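Uncharacterized protein (Legionella longbeachae NSW150, PDB 4JZA) probably hydrolyses the 3-phosphate of phosphatidylinositol 3-phosphate, a Legionella phosphatase linked to lipid metabolism in the encounter between pathogen and host. Local coordinates at residues W717-S720 with F721-S724; E772-N775 with S776-R780. All coordinates share one frame; numbering follows the deposited sequence.

How the contacts relate
Contacts 1 and 2 illustrate two ways in which a chain satisfies its own backbone: an irregular serine-rich turn at 717-724 and a regular helical stretch at 772-780. Both belong to the C-terminal domain of the phosphoinositide phosphatase family, and contact 1 comes first along the chain. Their centres lie 24 Å apart and their nearest atoms about 11 Å apart, so they do not meet. Both are remote from the centre of the chain, their own centres lying 59 and 47 Å from it respectively. The probable catalytic CX5R signature runs from just after strand 545-549, in the large mixed sheet, into the start of helix 556-574, and neither contact contributes to it.

Contact 1 of 2, residues W717-S720 with F721-S724; sequences WTSS and FFSS
One face of the W717 indole is laid along the backbone of F722, S723 and S724. The CA of S723 makes a CH-pi contact with the five-membered ring, 3.6 Å from its centroid and 13° off the normal. F722 O and S724 N lie over the same face, displaced toward its rim, the former 3.3 Å from W717 CZ3. At the pyrrole edge, W717 NE1 gives S724 OG a weak, bent hydrogen bond. The W717 CG stands anti to the carbonyl carbon (chi1 -48°), which swings the indole back against the returning chain. The two phenyl rings form a separate pair: CD2 of F721 lies above one face of the F722 ring, while CE2 of F722 lies in plane at the edge of the F721 ring.

The chain itself makes a short 3-10 turn at S720 and F721. An ST turn opens it, with F721 N donating to S719 OG over 3.1 Å at 158°. F722 N then reaches S719 O at 3.3 Å. S720 O receives S723 OG at 3.0 Å and, weakly, S723 N; S726 OG also hydrogen-bonds to both S720 O and S723 OG. The S724 hydroxyl has a second partner in Q711 O.

Chemically, this surface loop between helices 676-702 and 731-740 is held by serine hydroxyls together with backbone bonds of the turn, while one indole face covers F722 O and S724 N, probably limiting their access to water.

Contact 2 of 2, residues E772-N775 with S776-R780; sequences EATN and SVYGR
Y778 lies beside T774, one helical turn earlier, and the two side chains point the same way. From the CB of Y778, the first neighbour is T774 O, 3.5 Å away; CG keeps to the same carbonyl oxygen at 3.6 Å. Further out, CD1 still borders T774 O, while CD2, CE2 and CZ turn to the threonine methyl, with Y778 CE2 3.8 Å from T774 CG2. That methyl sits over one face, 4.0 Å from the ring centroid and 21° off the normal, in a CH-pi contact. T774 CG2 is anti to its backbone nitrogen, the choice that turns the methyl rather than the hydroxyl to the tyrosine.

Four i to i+4 backbone hydrogen bonds join the two segments, from S776 N to E772 O through to G779 N to N775 O. A nearly straight one joins Y778 N to T774 O (3.0 Å, 170°), so this one carbonyl both pairs with the tyrosine amide and borders its side chain.

Helix 772-782 rests on two others. S776 OG and R780 NH2 share the carboxylate of E804 on helix 794-817, by a hydrogen bond and a salt bridge respectively, while V777 meets L698 and L701 of helix 676-702. T774 touches F708, and Y778 touches R763 and R770, all in loops.

Contact 1 of 2, residues W717-S720 with F721-S724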
ATOM      1  N   TRP A 717      16.974 -43.694  35.950  1.00 59.85           N
ATOM      2  CA  TRP A 717      18.018 -42.842  36.505  1.00 59.98           C
ATOM      3  C   TRP A 717      19.317 -43.629  36.647  1.00 66.21           C
ATOM      4  O   TRP A 717      19.331 -44.809  37.060  1.00 69.48           O
ATOM      5  CB  TRP A 717      17.610 -42.294  37.890  1.00 63.78           C
ATOM      6  CG  TRP A 717      16.218 -41.710  37.943  1.00 65.48           C
ATOM      7  CD1 TRP A 717      15.195 -42.102  38.758  1.00 67.81           C
ATOM      8  CD2 TRP A 717      15.691 -40.649  37.131  1.00 65.47           C
ATOM      9  NE1 TRP A 717      14.062 -41.354  38.506  1.00 65.76           N
ATOM     10  CE2 TRP A 717      14.340 -40.458  37.511  1.00 65.77           C
ATOM     11  CE3 TRP A 717      16.224 -39.847  36.123  1.00 64.79           C
ATOM     12  CZ2 TRP A 717      13.521 -39.486  36.920  1.00 68.43           C
ATOM     13  CZ3 TRP A 717      15.396 -38.881  35.529  1.00 66.16           C
ATOM     14  CH2 TRP A 717      14.072 -38.704  35.938  1.00 65.78           C
ATOM     15  N   THR A 718      20.414 -42.965  36.316  1.00 61.76           N
ATOM     16  CA  THR A 718      21.726 -43.519  36.534  1.00 61.79           C
ATOM     17  C   THR A 718      22.405 -42.641  37.599  1.00 58.90           C
ATOM     18  O   THR A 718      22.860 -43.147  38.598  1.00 59.09           O
ATOM     19  CB  THR A 718      22.484 -43.592  35.211  1.00 62.03           C
ATOM     20  OG1 THR A 718      21.865 -42.671  34.318  1.00 65.95           O
ATOM     21  CG2 THR A 718      22.350 -44.943  34.542  1.00 65.92           C
ATOM     22  N   SER A 719      22.447 -41.326  37.424  1.00 57.58           N
ATOM     23  CA  SER A 719      22.976 -40.470  38.475  1.00 57.06           C
ATOM     24  C   SER A 719      21.865 -40.093  39.417  1.00 53.05           C
ATOM     25  O   SER A 719      20.826 -39.618  38.979  1.00 51.23           O
ATOM     26  CB  SER A 719      23.618 -39.197  37.914  1.00 57.88           C
ATOM     27  OG  SER A 719      23.998 -38.331  38.976  1.00 61.54           O
ATOM     28  N   SER A 720      22.115 -40.273  40.710  1.00 52.39           N
ATOM     29  CA  SER A 720      21.210 -39.798  41.772  1.00 53.65           C
ATOM     30  C   SER A 720      20.892 -38.311  41.644  1.00 52.26           C
ATOM     31  O   SER A 720      19.861 -37.851  42.122  1.00 52.84           O
ATOM     32  CB  SER A 720      21.830 -40.061  43.154  1.00 55.41           C
ATOM     33  OG  SER A 720      23.251 -40.150  43.056  1.00 58.45           O
ATOM     34  N   PHE A 721      21.791 -37.552  41.023  1.00 52.47           N
ATOM     35  CA  PHE A 721      21.682 -36.103  41.039  1.00 48.33           C
ATOM     36  C   PHE A 721      20.481 -35.625  40.218  1.00 48.47           C
ATOM     37  O   PHE A 721      19.812 -34.619  40.547  1.00 46.46           O
ATOM     38  CB  PHE A 721      22.964 -35.470  40.535  1.00 45.46           C
ATOM     39  CG  PHE A 721      22.968 -33.994  40.697  1.00 44.71           C
ATOM     40  CD1 PHE A 721      22.775 -33.444  41.966  1.00 42.90           C
ATOM     41  CD2 PHE A 721      23.085 -33.164  39.616  1.00 42.43           C
ATOM     42  CE1 PHE A 721      22.740 -32.097  42.151  1.00 42.44           C
ATOM     43  CE2 PHE A 721      23.057 -31.795  39.791  1.00 44.23           C
ATOM     44  CZ  PHE A 721      22.884 -31.259  41.062  1.00 44.18           C
ATOM     45  N   PHE A 722      20.201 -36.400  39.178  1.00 49.38           N
ATOM     46  CA  PHE A 722      19.093 -36.143  38.276  1.00 49.85           C
ATOM     47  C   PHE A 722      17.893 -37.062  38.505  1.00 49.79           C
ATOM     48  O   PHE A 722      16.985 -37.089  37.731  1.00 55.53           O
ATOM     49  CB  PHE A 722      19.599 -36.241  36.834  1.00 47.14           C
ATOM     50  CG  PHE A 722      20.699 -35.286  36.533  1.00 44.61           C
ATOM     51  CD1 PHE A 722      20.462 -33.941  36.547  1.00 46.96           C
ATOM     52  CD2 PHE A 722      21.967 -35.715  36.235  1.00 45.40           C
ATOM     53  CE1 PHE A 722      21.494 -33.010  36.283  1.00 47.50           C
ATOM     54  CE2 PHE A 722      23.002 -34.804  35.976  1.00 46.47           C
ATOM     55  CZ  PHE A 722      22.770 -33.448  35.998  1.00 44.76           C
ATOM     56  N   SER A 723      17.877 -37.791  39.598  1.00 54.02           N
ATOM     57  CA  SER A 723      16.753 -38.676  39.937  1.00 55.78           C
ATOM     58  C   SER A 723      15.528 -37.862  40.375  1.00 58.91           C
ATOM     59  O   SER A 723      15.667 -36.689  40.764  1.00 64.25           O
ATOM     60  CB  SER A 723      17.153 -39.608  41.097  1.00 53.21           C
ATOM     61  OG  SER A 723      17.082 -38.871  42.327  1.00 53.10           O
ATOM     62  N   SER A 724      14.349 -38.499  40.352  1.00 60.15           N
ATOM     63  CA  SER A 724      13.116 -37.895  40.875  1.00 62.75           C
ATOM     64  C   SER A 724      13.090 -37.838  42.418  1.00 62.72           C
ATOM     65  O   SER A 724      12.521 -36.909  42.986  1.00 61.28           O
ATOM     66  CB  SER A 724      11.862 -38.582  40.308  1.00 66.71           C
ATOM     67  OG  SER A 724      11.817 -39.970  40.609  1.00 84.12           O
TER

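Contact 2 of 2, residues E772-N775 with S776-R780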
ATOM      1  N   GLU A 772      -1.588 -37.689  38.257  1.00 43.08           N
ATOM      2  CA  GLU A 772      -2.906 -37.245  37.916  1.00 43.85           C
ATOM      3  C   GLU A 772      -3.042 -35.716  38.077  1.00 43.76           C
ATOM      4  O   GLU A 772      -3.570 -35.021  37.185  1.00 42.90           O
ATOM      5  CB  GLU A 772      -3.897 -37.959  38.810  1.00 47.32           C
ATOM      6  CG  GLU A 772      -5.335 -37.998  38.295  1.00 54.66           C
ATOM      7  CD  GLU A 772      -6.333 -38.540  39.339  1.00 60.74           C
ATOM      8  OE1 GLU A 772      -7.557 -38.528  39.089  1.00 56.14           O
ATOM      9  OE2 GLU A 772      -5.899 -38.954  40.440  1.00 64.89           O
ATOM     10  N   ALA A 773      -2.553 -35.179  39.187  1.00 40.19           N
ATOM     11  CA  ALA A 773      -2.730 -33.763  39.454  1.00 38.93           C
ATOM     12  C   ALA A 773      -1.912 -32.877  38.530  1.00 39.71           C
ATOM     13  O   ALA A 773      -2.421 -31.888  37.983  1.00 40.86           O
ATOM     14  CB  ALA A 773      -2.407 -33.467  40.891  1.00 40.05           C
ATOM     15  N   THR A 774      -0.639 -33.205  38.354  1.00 40.54           N
ATOM     16  CA  THR A 774       0.201 -32.493  37.377  1.00 38.98           C
ATOM     17  C   THR A 774      -0.442 -32.462  35.999  1.00 36.74           C
ATOM     18  O   THR A 774      -0.536 -31.389  35.374  1.00 36.57           O
ATOM     19  CB  THR A 774       1.589 -33.133  37.262  1.00 40.98           C
ATOM     20  OG1 THR A 774       2.275 -33.032  38.524  1.00 42.62           O
ATOM     21  CG2 THR A 774       2.401 -32.437  36.196  1.00 40.88           C
ATOM     22  N   ASN A 775      -0.952 -33.590  35.538  1.00 35.57           N
ATOM     23  CA  ASN A 775      -1.709 -33.573  34.254  1.00 36.25           C
ATOM     24  C   ASN A 775      -2.981 -32.760  34.256  1.00 35.95           C
ATOM     25  O   ASN A 775      -3.374 -32.246  33.209  1.00 37.30           O
ATOM     26  CB  ASN A 775      -2.131 -34.960  33.798  1.00 37.39           C
ATOM     27  CG  ASN A 775      -0.999 -35.772  33.241  1.00 39.18           C
ATOM     28  OD1 ASN A 775       0.070 -35.275  32.840  1.00 42.57           O
ATOM     29  ND2 ASN A 775      -1.189 -37.039  33.298  1.00 40.77           N
ATOM     30  N   SER A 776      -3.668 -32.675  35.387  1.00 35.43           N
ATOM     31  CA  SER A 776      -4.861 -31.858  35.430  1.00 36.19           C
ATOM     32  C   SER A 776      -4.471 -30.380  35.433  1.00 38.18           C
ATOM     33  O   SER A 776      -5.080 -29.568  34.716  1.00 38.26           O
ATOM     34  CB  SER A 776      -5.705 -32.208  36.632  1.00 37.42           C
ATOM     35  OG  SER A 776      -6.723 -31.291  36.777  1.00 38.20           O
ATOM     36  N   VAL A 777      -3.429 -30.005  36.180  1.00 36.97           N
ATOM     37  CA  VAL A 777      -3.023 -28.603  36.168  1.00 36.26           C
ATOM     38  C   VAL A 777      -2.548 -28.146  34.759  1.00 37.25           C
ATOM     39  O   VAL A 777      -3.052 -27.181  34.201  1.00 37.71           O
ATOM     40  CB  VAL A 777      -1.971 -28.347  37.248  1.00 35.72           C
ATOM     41  CG1 VAL A 777      -1.314 -26.986  37.085  1.00 35.72           C
ATOM     42  CG2 VAL A 777      -2.644 -28.403  38.614  1.00 37.26           C
ATOM     43  N   TYR A 778      -1.582 -28.856  34.200  1.00 36.05           N
ATOM     44  CA  TYR A 778      -1.030 -28.529  32.894  1.00 34.22           C
ATOM     45  C   TYR A 778      -2.046 -28.689  31.783  1.00 34.03           C
ATOM     46  O   TYR A 778      -2.217 -27.806  30.914  1.00 33.17           O
ATOM     47  CB  TYR A 778       0.174 -29.427  32.566  1.00 33.31           C
ATOM     48  CG  TYR A 778       1.446 -29.195  33.369  1.00 34.17           C
ATOM     49  CD1 TYR A 778       1.538 -28.202  34.341  1.00 34.73           C
ATOM     50  CD2 TYR A 778       2.582 -29.989  33.142  1.00 34.59           C
ATOM     51  CE1 TYR A 778       2.706 -28.015  35.054  1.00 35.58           C
ATOM     52  CE2 TYR A 778       3.759 -29.787  33.834  1.00 34.98           C
ATOM     53  CZ  TYR A 778       3.818 -28.813  34.799  1.00 34.92           C
ATOM     54  OH  TYR A 778       4.988 -28.610  35.498  1.00 31.70           O
ATOM     55  N   GLY A 779      -2.723 -29.828  31.791  1.00 35.58           N
ATOM     56  CA  GLY A 779      -3.706 -30.135  30.740  1.00 34.13           C
ATOM     57  C   GLY A 779      -4.868 -29.167  30.638  1.00 32.43           C
ATOM     58  O   GLY A 779      -5.263 -28.747  29.580  1.00 31.10           O
ATOM     59  N   ARG A 780      -5.449 -28.816  31.761  1.00 35.29           N
ATOM     60  CA  ARG A 780      -6.604 -27.912  31.735  1.00 35.58           C
ATOM     61  C   ARG A 780      -6.221 -26.503  31.378  1.00 35.81           C
ATOM     62  O   ARG A 780      -6.901 -25.873  30.553  1.00 35.80           O
ATOM     63  CB  ARG A 780      -7.306 -27.869  33.093  1.00 35.82           C
ATOM     64  CG  ARG A 780      -7.929 -29.180  33.475  1.00 35.94           C
ATOM     65  CD  ARG A 780      -9.130 -29.473  32.635  1.00 36.41           C
ATOM     66  NE  ARG A 780      -9.660 -30.774  32.975  1.00 37.59           N
ATOM     67  CZ  ARG A 780     -10.770 -31.300  32.469  1.00 37.03           C
ATOM     68  NH1 ARG A 780     -11.474 -30.650  31.606  1.00 38.72           N
ATOM     69  NH2 ARG A 780     -11.212 -32.460  32.884  1.00 38.30           N
TER